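Local coordinates for transcription factor cep-1 (PDB 1T4W), which activates transcription by binding the same DNA consensus sequence as p53, promoting apoptosis under genotoxic stress and ensuring proper meiotic chromosome segregation in Caenorhabditis elegans, at residues A[31-36]-A[135-140]; A[60-65]-A[99-104]; A[139-144]-A[176-181]. All blocks are in the same frame, centred on the assembly; numbering follows the deposited sequence.

How the contacts relate
All three contacts lie in the DNA-binding domain, a p53-like beta sandwich of an antiparallel sheet and a larger mixed one. Contact 2 is the most central; its two strands face each other across the sandwich, one from each sheet. Contact 1, its centre about 10 Å from that of contact 2, joins the ends of strands 29-33 and 130-137 and encloses contact 2 along the chain; 130-137 neighbours 101-104 in the antiparallel sheet. Contact 3 opens on Cys139 and Gln140, where contact 1 ends, its centre about 7 Å from contact 1's and about 14 Å from contact 2's; its strand 166-177 neighbours 29-33 in the mixed sheet. Together they lead from the hydrophobic interior to the zinc site.

Contact 1. Residues A[31-36]-A[135-140]; sequences LWTKMG and IIFMCQ. With ZN (zinc ion), chain B.
Met35, in the loop that follows strand 29-33, lies against the backbone that leads to Cys139. Its CB sits 3.3 Å from Phe137 O and close to the carbonyl oxygen of Cys139. Met35 CG is placed between the backbone N and the carbonyl carbon (chi1 70°), where it comes 4.1 Å from Gln140 CD and OE1. SD follows, 3.7 Å from Gln140 NE2, the two side chains crossing at about a right angle. At the tip, the chain bends at chi3 (-89°), and CE rests on the carbonyl group of Met138, 3.5 Å from its C atom. The next residue supplies the direct polar link: Gly36 N donates to Phe137 O over 2.7 Å. One water joins Lys34 O to Phe137 N, and a second joins Met35 N to Gln140 OE1. Ile136 CD1 packs on the Gly36 backbone, and Thr33 CG2 lies 3.9 Å from Phe137 CD2. Cys139 SG binds the zinc ion with Cys85, His88 and Cys143. Strand 29-33 pairs with strand 166-177, whose Ile177 touches Met35, Phe137 and Gln140, while Phe101 of strand 101-104 packs against Phe137.

Contact 2. Residues A[60-65]-A[99-104]; sequences IRFVKY and SFFYIR
Phe101 presents one face of its ring to the CB of Phe62, which stands 3.9 Å from the ring centroid and 28° off the normal, a CH-pi contact. Phe62 CB comes nearest to one side of the ring, 3.6 Å from both CD1 and CE1 of Phe101. The carbonyl oxygen of Ile60 meets the same ring differently, lying in its plane at the edge, 3.6 Å from Phe101 CZ. Beside it, Ile60 CG2 packs on Phe101 CE2 at 3.9 Å, the two side chains crossing obliquely.

With CG anti to its backbone N (chi1 -170°), Phe62 directs its ring to that of Phe100. These rings are inclined at 43° with centroids 5.6 Å apart, an oblique aromatic pair in which Phe62 CE2 approaches Phe100 CD1 most closely, at 3.7 Å. Farther along the strands, Ile60 and Ile103 reach toward each other tip to tip, their CD1 atoms 4.1 Å apart.

An alanine in place of Phe101 would probably leave a gap between the sheets, with Phe62 CB and Ile60 CG2 deprived of the ring they pack against. Phe120 also meets this ring edge-to-face, and Phe137 meets the ring of Phe62. Arg61 starts out away from strand 101-104, and its guanidinium forms a salt bridge with Asp81.

The two strands run roughly antiparallel, but at 8.9 Å between axes they are stacked across the sandwich and not paired within one sheet. All the residues that touch are buried. Apart from the Ile60 carbonyl oxygen at the ring edge, what meets between the segments is apolar and aromatic, with neither hydrogen bonds nor charges. The sheets are therefore joined here by the fit of aromatic rings and methyl groups, as in the hydrophobic core of a beta sandwich.

Contact 3. Residues A[139-144]-A[176-181]; sequences CQEKCL and RIVAYP. With ZN (zinc ion), chain B.
The backbones of Gln140 and Ile177 come to 5.1 Å between CA atoms, where strand 166-177 ends beside the 3-10 turn 141-143, and Glu141 N donates to Ile177 O. Glu141 then extends to Arg176 with CG anti to its backbone N (chi1 -159°). Arg176 grips the carboxylate side-on with two nitrogens: NH2 to Glu141 OE1 at 2.7 Å, and NE to Glu141 OE2 at 2.8 Å. Both oxygens use their syn lone pairs, both bonds are nearly straight, and the carboxylate and guanidinium planes are 6° apart. This two-point grip fixes the rotation of each flat group, while Val178 CG1 lies 3.6 Å above one face of the guanidinium. Away from the salt bridge, Ile177 CG2 packs 3.5 Å from Gln140 CB and equally close to Cys139 O. Two waters add links: one bridges Lys142 N and Ile177 O, and the one that Met35 N also binds bridges Gln140 OE1 and Val178 O. Backbone bonds from Cys143 N to Gln140 O and from Leu144 N to Glu141 O hold the turn. It carries Cys143 beside Cys139, and with Cys85 and His88 they complete the three-cysteine, one-histidine zinc site characteristic of p53-family DNA-binding domains.

Contact 1. Residues A[31-36]-A[135-140]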
loop_
_atom_site.group_PDB
_atom_site.type_symbol
_atom_site.label_atom_id
_atom_site.label_comp_id
_atom_site.label_asym_id
_atom_site.label_seq_id
_atom_site.Cartn_x
_atom_site.Cartn_y
_atom_site.Cartn_z
ATOM N N LEU A 31 2.540 8.478 -2.509
ATOM C CA LEU A 31 2.848 7.817 -3.769
ATOM C C LEU A 31 1.850 8.226 -4.862
ATOM O O LEU A 31 0.646 8.315 -4.611
ATOM C CB LEU A 31 2.787 6.285 -3.612
ATOM C CG LEU A 31 2.782 5.485 -4.928
ATOM C CD1 LEU A 31 4.183 5.487 -5.538
ATOM C CD2 LEU A 31 2.326 4.041 -4.657
ATOM N N TRP A 32 2.357 8.497 -6.058
ATOM C CA TRP A 32 1.497 8.797 -7.201
ATOM C C TRP A 32 1.990 7.805 -8.231
ATOM O O TRP A 32 3.199 7.661 -8.407
ATOM C CB TRP A 32 1.707 10.219 -7.744
ATOM C CG TRP A 32 1.370 11.331 -6.762
ATOM C CD1 TRP A 32 0.201 12.037 -6.674
ATOM C CD2 TRP A 32 2.228 11.844 -5.746
ATOM N NE1 TRP A 32 0.283 12.972 -5.666
ATOM C CE2 TRP A 32 1.517 12.870 -5.077
ATOM C CE3 TRP A 32 3.531 11.532 -5.330
ATOM C CZ2 TRP A 32 2.067 13.589 -4.013
ATOM C CZ3 TRP A 32 4.079 12.247 -4.272
ATOM C CH2 TRP A 32 3.346 13.267 -3.627
ATOM N N THR A 33 1.074 7.117 -8.903
ATOM C CA THR A 33 1.466 6.142 -9.936
ATOM C C THR A 33 0.339 6.008 -10.950
ATOM O O THR A 33 -0.808 6.337 -10.649
ATOM C CB THR A 33 1.723 4.733 -9.306
ATOM O OG1 THR A 33 1.953 3.754 -10.329
ATOM C CG2 THR A 33 0.520 4.306 -8.473
ATOM N N LYS A 34 0.666 5.541 -12.153
ATOM C CA LYS A 34 -0.362 5.314 -13.170
ATOM C C LYS A 34 -0.903 3.923 -12.865
ATOM O O LYS A 34 -0.228 3.138 -12.198
ATOM C CB LYS A 34 0.249 5.261 -14.575
ATOM C CG LYS A 34 0.920 6.521 -15.068
ATOM C CD LYS A 34 1.379 6.234 -16.464
ATOM C CE LYS A 34 2.191 7.357 -17.040
ATOM N NZ LYS A 34 2.468 7.051 -18.469
ATOM N N MET A 35 -2.101 3.596 -13.348
ATOM C CA MET A 35 -2.611 2.250 -13.103
ATOM C C MET A 35 -1.911 1.306 -14.091
ATOM O O MET A 35 -1.324 1.762 -15.067
ATOM C CB MET A 35 -4.144 2.190 -13.254
ATOM C CG MET A 35 -4.706 2.349 -14.644
ATOM S SD MET A 35 -6.494 1.856 -14.687
ATOM C CE MET A 35 -6.345 0.117 -15.056
ATOM N N GLY A 36 -1.939 0.004 -13.832
ATOM C CA GLY A 36 -1.276 -0.920 -14.740
ATOM C C GLY A 36 0.248 -0.858 -14.716
ATOM O O GLY A 36 0.896 -1.375 -15.616
ATOM N N ILE A 135 3.672 -3.912 -6.485
ATOM C CA ILE A 135 2.230 -3.851 -6.356
ATOM C C ILE A 135 1.755 -3.163 -7.638
ATOM O O ILE A 135 2.449 -2.291 -8.179
ATOM C CB ILE A 135 1.783 -3.048 -5.127
ATOM C CG1 ILE A 135 0.257 -3.016 -5.069
ATOM C CG2 ILE A 135 2.375 -1.659 -5.175
ATOM C CD1 ILE A 135 -0.308 -2.605 -3.707
ATOM N N ILE A 136 0.599 -3.571 -8.155
ATOM C CA ILE A 136 0.088 -2.949 -9.370
ATOM C C ILE A 136 -1.406 -2.661 -9.178
ATOM O O ILE A 136 -2.146 -3.511 -8.679
ATOM C CB ILE A 136 0.373 -3.861 -10.612
ATOM C CG1 ILE A 136 -0.147 -3.186 -11.881
ATOM C CG2 ILE A 136 -0.307 -5.237 -10.451
ATOM C CD1 ILE A 136 0.127 -3.994 -13.135
ATOM N N PHE A 137 -1.828 -1.443 -9.519
ATOM C CA PHE A 137 -3.226 -1.012 -9.351
ATOM C C PHE A 137 -3.968 -1.141 -10.675
ATOM O O PHE A 137 -3.501 -0.667 -11.711
ATOM C CB PHE A 137 -3.254 0.426 -8.828
ATOM C CG PHE A 137 -2.543 0.585 -7.520
ATOM C CD1 PHE A 137 -3.183 0.254 -6.320
ATOM C CD2 PHE A 137 -1.215 0.977 -7.482
ATOM C CE1 PHE A 137 -2.497 0.305 -5.087
ATOM C CE2 PHE A 137 -0.509 1.035 -6.256
ATOM C CZ PHE A 137 -1.154 0.696 -5.057
ATOM N N MET A 138 -5.119 -1.807 -10.637
ATOM C CA MET A 138 -5.877 -2.050 -11.848
ATOM C C MET A 138 -7.171 -1.252 -11.979
ATOM O O MET A 138 -8.112 -1.672 -12.645
ATOM C CB MET A 138 -6.134 -3.552 -11.998
ATOM C CG MET A 138 -4.841 -4.363 -12.201
ATOM S SD MET A 138 -3.819 -3.760 -13.591
ATOM C CE MET A 138 -4.826 -4.299 -14.969
ATOM N N CYS A 139 -7.208 -0.096 -11.334
ATOM C CA CYS A 139 -8.356 0.795 -11.432
ATOM C C CYS A 139 -7.747 2.118 -11.005
ATOM O O CYS A 139 -6.606 2.161 -10.531
ATOM C CB CYS A 139 -9.492 0.319 -10.513
ATOM S SG CYS A 139 -11.009 1.303 -10.532
ATOM N N GLN A 140 -8.458 3.210 -11.185
ATOM C CA GLN A 140 -7.847 4.467 -10.812
ATOM C C GLN A 140 -8.810 5.493 -10.252
ATOM O O GLN A 140 -10.031 5.314 -10.279
ATOM C CB GLN A 140 -7.109 5.015 -12.021
ATOM C CG GLN A 140 -8.007 5.400 -13.162
ATOM C CD GLN A 140 -7.215 5.639 -14.415
ATOM O OE1 GLN A 140 -6.126 6.199 -14.366
ATOM N NE2 GLN A 140 -7.759 5.224 -15.550
HETATM ZN ZN ZN B . -11.686 1.560 -12.776
HETATM O O HOH W 1 -0.150 0.522 -10.935
HETATM O O HOH W 2 -3.365 5.877 -14.217
#

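Contact 2. Residues A[60-65]-A[99-104]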
loop_
_atom_site.group_PDB
_atom_site.type_symbol
_atom_site.label_atom_id
_atom_site.label_comp_id
_atom_site.label_asym_id
_atom_site.label_seq_id
_atom_site.Cartn_x
_atom_site.Cartn_y
_atom_site.Cartn_z
ATOM N N ILE A 60 -1.157 -7.257 3.466
ATOM C CA ILE A 60 -1.127 -6.046 2.648
ATOM C C ILE A 60 -2.567 -5.670 2.271
ATOM O O ILE A 60 -3.291 -6.480 1.703
ATOM C CB ILE A 60 -0.333 -6.277 1.348
ATOM C CG1 ILE A 60 1.084 -6.757 1.682
ATOM C CG2 ILE A 60 -0.289 -4.975 0.530
ATOM C CD1 ILE A 60 1.762 -7.480 0.530
ATOM N N ARG A 61 -2.959 -4.445 2.594
ATOM C CA ARG A 61 -4.299 -3.950 2.308
ATOM C C ARG A 61 -4.248 -2.617 1.576
ATOM O O ARG A 61 -3.256 -1.884 1.639
ATOM C CB ARG A 61 -5.087 -3.741 3.606
ATOM C CG ARG A 61 -5.463 -5.021 4.387
ATOM C CD ARG A 61 -6.571 -4.660 5.421
ATOM N NE ARG A 61 -7.813 -4.320 4.734
ATOM C CZ ARG A 61 -8.840 -3.681 5.280
ATOM N NH1 ARG A 61 -9.918 -3.436 4.545
ATOM N NH2 ARG A 61 -8.789 -3.270 6.547
ATOM N N PHE A 62 -5.334 -2.305 0.885
ATOM C CA PHE A 62 -5.425 -1.046 0.184
ATOM C C PHE A 62 -6.826 -0.533 0.510
ATOM O O PHE A 62 -7.847 -1.027 -0.003
ATOM C CB PHE A 62 -5.186 -1.231 -1.316
ATOM C CG PHE A 62 -5.041 0.075 -2.064
ATOM C CD1 PHE A 62 -4.048 0.993 -1.694
ATOM C CD2 PHE A 62 -5.896 0.388 -3.130
ATOM C CE1 PHE A 62 -3.897 2.206 -2.365
ATOM C CE2 PHE A 62 -5.764 1.602 -3.822
ATOM C CZ PHE A 62 -4.761 2.519 -3.443
ATOM N N VAL A 63 -6.848 0.463 1.389
ATOM C CA VAL A 63 -8.086 1.030 1.910
ATOM C C VAL A 63 -8.265 2.529 1.685
ATOM O O VAL A 63 -7.345 3.231 1.239
ATOM C CB VAL A 63 -8.168 0.775 3.442
ATOM C CG1 VAL A 63 -7.830 -0.685 3.733
ATOM C CG2 VAL A 63 -7.199 1.708 4.207
ATOM N N LYS A 64 -9.461 3.014 2.003
ATOM C CA LYS A 64 -9.765 4.436 1.877
ATOM C C LYS A 64 -10.216 4.966 3.226
ATOM O O LYS A 64 -10.749 4.223 4.045
ATOM C CB LYS A 64 -10.855 4.682 0.821
ATOM C CG LYS A 64 -12.231 4.153 1.165
ATOM C CD LYS A 64 -13.145 4.264 -0.051
ATOM C CE LYS A 64 -14.534 3.711 0.217
ATOM N NZ LYS A 64 -14.506 2.285 0.638
ATOM N N TYR A 65 -9.996 6.252 3.455
ATOM C CA TYR A 65 -10.376 6.857 4.711
ATOM C C TYR A 65 -10.569 8.348 4.476
ATOM O O TYR A 65 -10.246 8.865 3.407
ATOM C CB TYR A 65 -9.277 6.611 5.756
ATOM C CG TYR A 65 -7.975 7.368 5.536
ATOM C CD1 TYR A 65 -7.849 8.715 5.903
ATOM C CD2 TYR A 65 -6.876 6.746 4.944
ATOM C CE1 TYR A 65 -6.655 9.428 5.680
ATOM C CE2 TYR A 65 -5.681 7.442 4.713
ATOM C CZ TYR A 65 -5.573 8.783 5.082
ATOM O OH TYR A 65 -4.391 9.474 4.850
ATOM N N SER A 99 -10.299 -7.574 -7.256
ATOM C CA SER A 99 -9.353 -6.902 -6.359
ATOM C C SER A 99 -8.844 -5.629 -7.037
ATOM O O SER A 99 -8.532 -5.626 -8.230
ATOM C CB SER A 99 -8.167 -7.801 -6.028
ATOM O OG SER A 99 -7.340 -7.177 -5.060
ATOM N N PHE A 100 -8.776 -4.546 -6.280
ATOM C CA PHE A 100 -8.304 -3.280 -6.819
ATOM C C PHE A 100 -6.805 -3.373 -7.175
ATOM O O PHE A 100 -6.327 -2.753 -8.142
ATOM C CB PHE A 100 -8.539 -2.171 -5.782
ATOM C CG PHE A 100 -8.506 -0.772 -6.360
ATOM C CD1 PHE A 100 -7.293 -0.161 -6.694
ATOM C CD2 PHE A 100 -9.694 -0.086 -6.617
ATOM C CE1 PHE A 100 -7.261 1.127 -7.285
ATOM C CE2 PHE A 100 -9.678 1.194 -7.210
ATOM C CZ PHE A 100 -8.459 1.793 -7.542
ATOM N N PHE A 101 -6.076 -4.180 -6.410
ATOM C CA PHE A 101 -4.633 -4.309 -6.596
ATOM C C PHE A 101 -4.132 -5.745 -6.575
ATOM O O PHE A 101 -4.805 -6.638 -6.077
ATOM C CB PHE A 101 -3.901 -3.519 -5.502
ATOM C CG PHE A 101 -4.039 -4.116 -4.123
ATOM C CD1 PHE A 101 -5.260 -4.114 -3.470
ATOM C CD2 PHE A 101 -2.941 -4.702 -3.487
ATOM C CE1 PHE A 101 -5.405 -4.691 -2.196
ATOM C CE2 PHE A 101 -3.063 -5.276 -2.218
ATOM C CZ PHE A 101 -4.300 -5.269 -1.567
ATOM N N TYR A 102 -2.928 -5.948 -7.098
ATOM C CA TYR A 102 -2.305 -7.269 -7.128
ATOM C C TYR A 102 -0.825 -7.180 -6.740
ATOM O O TYR A 102 -0.217 -6.102 -6.759
ATOM C CB TYR A 102 -2.434 -7.895 -8.524
ATOM C CG TYR A 102 -3.865 -7.971 -9.016
ATOM C CD1 TYR A 102 -4.460 -6.891 -9.682
ATOM C CD2 TYR A 102 -4.650 -9.100 -8.753
ATOM C CE1 TYR A 102 -5.805 -6.936 -10.069
ATOM C CE2 TYR A 102 -5.981 -9.151 -9.127
ATOM C CZ TYR A 102 -6.556 -8.065 -9.781
ATOM O OH TYR A 102 -7.890 -8.114 -10.087
ATOM N N ILE A 103 -0.260 -8.328 -6.391
ATOM C CA ILE A 103 1.127 -8.433 -5.974
ATOM C C ILE A 103 1.878 -9.281 -7.001
ATOM O O ILE A 103 1.465 -10.399 -7.320
ATOM C CB ILE A 103 1.195 -9.102 -4.567
ATOM C CG1 ILE A 103 0.343 -8.293 -3.578
ATOM C CG2 ILE A 103 2.647 -9.225 -4.089
ATOM C CD1 ILE A 103 0.780 -6.845 -3.401
ATOM N N ARG A 104 2.979 -8.749 -7.522
ATOM C CA ARG A 104 3.772 -9.460 -8.520
ATOM C C ARG A 104 5.250 -9.436 -8.135
ATOM O O ARG A 104 5.700 -8.581 -7.350
ATOM C CB ARG A 104 3.593 -8.811 -9.902
ATOM C CG ARG A 104 2.141 -8.739 -10.398
ATOM C CD ARG A 104 1.574 -10.120 -10.726
ATOM N NE ARG A 104 2.268 -10.750 -11.852
ATOM C CZ ARG A 104 1.995 -10.516 -13.134
ATOM N NH1 ARG A 104 1.039 -9.662 -13.472
ATOM N NH2 ARG A 104 2.682 -11.138 -14.083
#

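Contact 3. Residues A[139-144]-A[176-181]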
loop_
_atom_site.group_PDB
_atom_site.type_symbol
_atom_site.label_atom_id
_atom_site.label_comp_id
_atom_site.label_asym_id
_atom_site.label_seq_id
_atom_site.Cartn_x
_atom_site.Cartn_y
_atom_site.Cartn_z
ATOM N N CYS A 139 -7.208 -0.096 -11.334
ATOM C CA CYS A 139 -8.356 0.795 -11.432
ATOM C C CYS A 139 -7.747 2.118 -11.005
ATOM O O CYS A 139 -6.606 2.161 -10.531
ATOM C CB CYS A 139 -9.492 0.319 -10.513
ATOM S SG CYS A 139 -11.009 1.303 -10.532
ATOM N N GLN A 140 -8.458 3.210 -11.185
ATOM C CA GLN A 140 -7.847 4.467 -10.812
ATOM C C GLN A 140 -8.810 5.493 -10.252
ATOM O O GLN A 140 -10.031 5.314 -10.279
ATOM C CB GLN A 140 -7.109 5.015 -12.021
ATOM C CG GLN A 140 -8.007 5.400 -13.162
ATOM C CD GLN A 140 -7.215 5.639 -14.415
ATOM O OE1 GLN A 140 -6.126 6.199 -14.366
ATOM N NE2 GLN A 140 -7.759 5.224 -15.550
ATOM N N GLU A 141 -8.239 6.574 -9.741
ATOM C CA GLU A 141 -9.006 7.653 -9.149
ATOM C C GLU A 141 -10.118 8.128 -10.087
ATOM O O GLU A 141 -11.256 8.325 -9.670
ATOM C CB GLU A 141 -8.059 8.824 -8.844
ATOM C CG GLU A 141 -8.568 9.805 -7.811
ATOM C CD GLU A 141 -7.560 10.900 -7.557
ATOM O OE1 GLU A 141 -7.499 11.855 -8.364
ATOM O OE2 GLU A 141 -6.812 10.785 -6.569
ATOM N N LYS A 142 -9.776 8.309 -11.358
ATOM C CA LYS A 142 -10.729 8.795 -12.341
ATOM C C LYS A 142 -12.022 7.972 -12.374
ATOM O O LYS A 142 -13.091 8.507 -12.653
ATOM C CB LYS A 142 -10.060 8.803 -13.717
ATOM C CG LYS A 142 -10.802 9.574 -14.775
ATOM C CD LYS A 142 -10.035 9.567 -16.093
ATOM C CE LYS A 142 -10.758 10.393 -17.154
ATOM N NZ LYS A 142 -10.055 10.383 -18.472
ATOM N N CYS A 143 -11.922 6.680 -12.067
ATOM C CA CYS A 143 -13.076 5.770 -12.071
ATOM C C CYS A 143 -14.075 5.944 -10.936
ATOM O O CYS A 143 -15.242 5.566 -11.071
ATOM C CB CYS A 143 -12.601 4.319 -12.017
ATOM S SG CYS A 143 -11.556 3.878 -13.367
ATOM N N LEU A 144 -13.624 6.501 -9.821
ATOM C CA LEU A 144 -14.473 6.625 -8.641
ATOM C C LEU A 144 -15.533 7.720 -8.602
ATOM O O LEU A 144 -15.468 8.700 -9.342
ATOM C CB LEU A 144 -13.587 6.742 -7.398
ATOM C CG LEU A 144 -12.415 5.757 -7.282
ATOM C CD1 LEU A 144 -11.982 5.735 -5.833
ATOM C CD2 LEU A 144 -12.802 4.342 -7.723
ATOM N N ARG A 176 -2.149 7.971 -4.802
ATOM C CA ARG A 176 -3.055 8.472 -5.823
ATOM C C ARG A 176 -2.726 7.794 -7.140
ATOM O O ARG A 176 -1.565 7.705 -7.517
ATOM C CB ARG A 176 -2.951 10.000 -5.962
ATOM C CG ARG A 176 -3.620 10.757 -4.836
ATOM C CD ARG A 176 -3.706 12.253 -5.165
ATOM N NE ARG A 176 -4.643 12.491 -6.259
ATOM C CZ ARG A 176 -4.618 13.554 -7.050
ATOM N NH1 ARG A 176 -3.696 14.490 -6.877
ATOM N NH2 ARG A 176 -5.523 13.683 -8.005
ATOM N N ILE A 177 -3.753 7.291 -7.817
ATOM C CA ILE A 177 -3.577 6.616 -9.091
ATOM C C ILE A 177 -4.144 7.598 -10.115
ATOM O O ILE A 177 -5.359 7.756 -10.257
ATOM C CB ILE A 177 -4.317 5.261 -9.085
ATOM C CG1 ILE A 177 -3.767 4.384 -7.946
ATOM C CG2 ILE A 177 -4.077 4.539 -10.408
ATOM C CD1 ILE A 177 -4.823 3.774 -7.081
ATOM N N VAL A 178 -3.232 8.263 -10.810
ATOM C CA VAL A 178 -3.559 9.329 -11.746
ATOM C C VAL A 178 -2.912 9.145 -13.109
ATOM O O VAL A 178 -2.128 8.233 -13.305
ATOM C CB VAL A 178 -3.057 10.654 -11.170
ATOM C CG1 VAL A 178 -3.694 10.912 -9.826
ATOM C CG2 VAL A 178 -1.519 10.581 -11.005
ATOM N N ALA A 179 -3.209 10.059 -14.029
ATOM C CA ALA A 179 -2.674 10.011 -15.392
ATOM C C ALA A 179 -1.223 10.514 -15.515
ATOM O O ALA A 179 -0.411 9.960 -16.263
ATOM C CB ALA A 179 -3.586 10.835 -16.316
ATOM N N TYR A 180 -0.898 11.562 -14.771
ATOM C CA TYR A 180 0.436 12.152 -14.824
ATOM C C TYR A 180 1.025 12.276 -13.414
ATOM O O TYR A 180 1.046 13.361 -12.819
ATOM C CB TYR A 180 0.327 13.522 -15.499
ATOM C CG TYR A 180 -0.134 13.401 -16.929
ATOM C CD1 TYR A 180 0.715 12.882 -17.911
ATOM C CD2 TYR A 180 -1.432 13.760 -17.297
ATOM C CE1 TYR A 180 0.275 12.719 -19.251
ATOM C CE2 TYR A 180 -1.891 13.600 -18.623
ATOM C CZ TYR A 180 -1.033 13.082 -19.584
ATOM O OH TYR A 180 -1.483 12.913 -20.871
ATOM N N PRO A 181 1.516 11.159 -12.863
ATOM C CA PRO A 181 2.081 11.221 -11.511
ATOM C C PRO A 181 3.108 12.333 -11.291
ATOM O O PRO A 181 3.151 12.901 -10.200
ATOM C CB PRO A 181 2.654 9.799 -11.296
ATOM C CG PRO A 181 2.769 9.217 -12.696
ATOM C CD PRO A 181 1.577 9.795 -13.417
HETATM ZN ZN ZN B . -11.686 1.560 -12.776
HETATM O O HOH W 3 -7.271 8.458 -12.333
HETATM O O HOH W 2 -3.365 5.877 -14.217
#